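Local structure of attachment invasion locus protein (Yersinia pestis, 3QRA) at residues A[45-50]-A[73-78]. The protein promotes attachment of the plague bacterium to eukaryotic cells and their invasion, as a small beta-barrel protein of the outer membrane. Residues are numbered along the deposited sequence; the frame is centred on the assembly and turned at random.
Sequences IGSFAQ and SVTAGP. With C8E ((hydroxyethyloxy)tri(ethyloxy)octane), chain E; C8E ((hydroxyethyloxy)tri(ethyloxy)octane), chain F.
Ser73 pairs with Ala49 through two backbone hydrogen bonds, Ser73 N to Ala49 O at 2.9 Å, and Ala49 N to Ser73 O in return. Its hydroxyl lies between the backbone N and the carbonyl carbon (chi1 69°). Its side chain lies on the inward face, and this torsion sets OG 3.6 Å from Ala49 CB. There it hydrogen-bonds Glu137 OE2 of strand 130-141 and accepts a hydrogen bond from a water. Val74 points the other way, to the outer surface, beside Phe48 in a non-hydrogen-bonded pair. Its CG2 meets the edge of the Phe48 ring near the ring plane, 4.1 Å from CD1. The other branch, CG1, packs on the octyl chain of one detergent molecule (chain E). A second detergent (chain F) runs past the far end of the Phe48 ring, with its C5 3.7 Å from Phe48 CZ. Both chains occupy places where membrane lipid would be expected. Strands 42-53 and 66-81 are neighbours in an eight-stranded antiparallel barrel of the outer membrane type. Phe48, Val74 and Ala76 face out; the hydroxyls of Ser47, Ser73 and Thr75 face in, beside the apolar Ile45 and Ala49. Thr75 is joined to Ser47 by two backbone hydrogen bonds. Its OG1 comes within 3.4 Å of Ser47 CB but does not bond Ser47 OG directly. The water joins them instead, 2.7 Å from Ser47 OG. With Ser73 OG, it thus has three hydroxyl partners. Asn31 ND2 of strand 28-37 also hydrogen-bonds Ser47 OG. Ala76 faces Gly46, and their CA atoms are just 4.3 Å apart. The octyl chain of the chain E detergent lies over the bare backbone of Gly46. Gly77 makes two backbone hydrogen bonds to Ile45, whose CG2 also rests against Gly77 O.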
loop_
_atom_site.group_PDB
_atom_site.type_symbol
_atom_site.label_atom_id
_atom_site.label_comp_id
_atom_site.label_asym_id
_atom_site.label_seq_id
_atom_site.Cartn_x
_atom_site.Cartn_y
_atom_site.Cartn_z
ATOM N N ILE A 45 -6.975 -11.514 -3.846
ATOM C CA ILE A 45 -5.660 -10.913 -3.752
ATOM C C ILE A 45 -5.452 -10.353 -2.344
ATOM O O ILE A 45 -6.387 -9.849 -1.706
ATOM C CB ILE A 45 -5.449 -9.865 -4.869
ATOM C CG1 ILE A 45 -4.013 -9.315 -4.844
ATOM C CG2 ILE A 45 -6.477 -8.759 -4.768
ATOM C CD1 ILE A 45 -3.562 -8.690 -6.173
ATOM N N GLY A 46 -4.226 -10.498 -1.855
ATOM C CA GLY A 46 -3.836 -9.998 -0.553
ATOM C C GLY A 46 -2.675 -9.046 -0.762
ATOM O O GLY A 46 -1.871 -9.230 -1.680
ATOM N N SER A 47 -2.587 -8.038 0.099
ATOM C CA SER A 47 -1.593 -6.982 -0.035
ATOM C C SER A 47 -1.032 -6.596 1.332
ATOM O O SER A 47 -1.782 -6.431 2.305
ATOM C CB SER A 47 -2.233 -5.746 -0.686
ATOM O OG SER A 47 -1.338 -4.643 -0.694
ATOM N N PHE A 48 0.288 -6.462 1.391
ATOM C CA PHE A 48 0.955 -5.849 2.535
ATOM C C PHE A 48 1.721 -4.656 2.015
ATOM O O PHE A 48 2.461 -4.772 1.031
ATOM C CB PHE A 48 1.958 -6.796 3.223
ATOM C CG PHE A 48 2.867 -6.076 4.194
ATOM C CD1 PHE A 48 2.435 -5.781 5.479
ATOM C CD2 PHE A 48 4.121 -5.637 3.795
ATOM C CE1 PHE A 48 3.260 -5.081 6.365
ATOM C CE2 PHE A 48 4.949 -4.940 4.676
ATOM C CZ PHE A 48 4.510 -4.666 5.959
ATOM N N ALA A 49 1.560 -3.518 2.680
ATOM C CA ALA A 49 2.303 -2.322 2.297
ATOM C C ALA A 49 2.949 -1.678 3.512
ATOM O O ALA A 49 2.413 -1.721 4.624
ATOM C CB ALA A 49 1.375 -1.308 1.583
ATOM N N GLN A 50 4.108 -1.077 3.297
ATOM C CA GLN A 50 4.718 -0.280 4.341
ATOM C C GLN A 50 5.374 0.924 3.703
ATOM O O GLN A 50 6.007 0.805 2.664
ATOM C CB GLN A 50 5.718 -1.114 5.148
ATOM C CG GLN A 50 7.159 -1.015 4.700
ATOM C CD GLN A 50 8.130 -1.455 5.789
ATOM O OE1 GLN A 50 7.799 -2.304 6.624
ATOM N NE2 GLN A 50 9.319 -0.855 5.806
ATOM N N SER A 73 -0.052 -1.605 6.153
ATOM C CA SER A 73 -1.419 -2.032 5.923
ATOM C C SER A 73 -1.454 -3.472 5.455
ATOM O O SER A 73 -0.509 -3.963 4.824
ATOM C CB SER A 73 -2.106 -1.124 4.901
ATOM O OG SER A 73 -1.561 -1.281 3.599
ATOM N N VAL A 74 -2.555 -4.139 5.787
ATOM C CA VAL A 74 -2.817 -5.479 5.286
ATOM C C VAL A 74 -4.234 -5.415 4.742
ATOM O O VAL A 74 -5.174 -5.052 5.465
ATOM C CB VAL A 74 -2.705 -6.554 6.378
ATOM C CG1 VAL A 74 -3.147 -7.926 5.837
ATOM C CG2 VAL A 74 -1.275 -6.650 6.876
ATOM N N THR A 75 -4.381 -5.704 3.452
ATOM C CA THR A 75 -5.697 -5.612 2.808
ATOM C C THR A 75 -5.941 -6.821 1.908
ATOM O O THR A 75 -5.011 -7.513 1.517
ATOM C CB THR A 75 -5.857 -4.318 1.961
ATOM O OG1 THR A 75 -4.845 -4.283 0.954
ATOM C CG2 THR A 75 -5.759 -3.041 2.829
ATOM N N ALA A 76 -7.197 -7.084 1.578
ATOM C CA ALA A 76 -7.508 -8.234 0.735
ATOM C C ALA A 76 -8.822 -8.012 0.034
ATOM O O ALA A 76 -9.627 -7.179 0.454
ATOM C CB ALA A 76 -7.568 -9.514 1.568
ATOM N N GLY A 77 -9.053 -8.764 -1.037
ATOM C CA GLY A 77 -10.327 -8.645 -1.720
ATOM C C GLY A 77 -10.399 -9.413 -3.019
ATOM O O GLY A 77 -9.433 -10.081 -3.402
ATOM N N PRO A 78 -11.552 -9.325 -3.706
ATOM C CA PRO A 78 -11.752 -10.102 -4.933
ATOM C C PRO A 78 -11.049 -9.472 -6.129
ATOM O O PRO A 78 -10.939 -8.242 -6.221
ATOM C CB PRO A 78 -13.280 -10.053 -5.126
ATOM C CG PRO A 78 -13.663 -8.672 -4.590
ATOM C CD PRO A 78 -12.698 -8.435 -3.409
HETATM C C1 C8E E . 1.450 -10.991 0.206
HETATM C C2 C8E E . 0.564 -10.225 1.179
HETATM C C3 C8E E . -0.664 -11.046 1.539
HETATM C C4 C8E E . -1.156 -10.720 2.943
HETATM C C5 C8E E . -2.666 -10.514 2.949
HETATM C C6 C8E E . -3.341 -11.462 3.933
HETATM C C7 C8E E . -4.794 -11.066 4.159
HETATM C C8 C8E E . -5.555 -12.162 4.897
HETATM C C1 C8E F . 7.609 -8.315 5.358
HETATM C C2 C8E F . 7.792 -7.020 6.141
HETATM C C3 C8E F . 7.050 -7.075 7.471
HETATM C C4 C8E F . 7.659 -6.117 8.489
HETATM C C5 C8E F . 6.609 -5.143 9.010
HETATM C C6 C8E F . 6.554 -5.168 10.533
HETATM C C7 C8E F . 5.901 -3.909 11.092
HETATM C C8 C8E F . 5.722 -4.021 12.601
HETATM O O9 C8E F . 5.763 -2.737 13.183
HETATM O O HOH W 1 -2.352 -3.104 1.319
#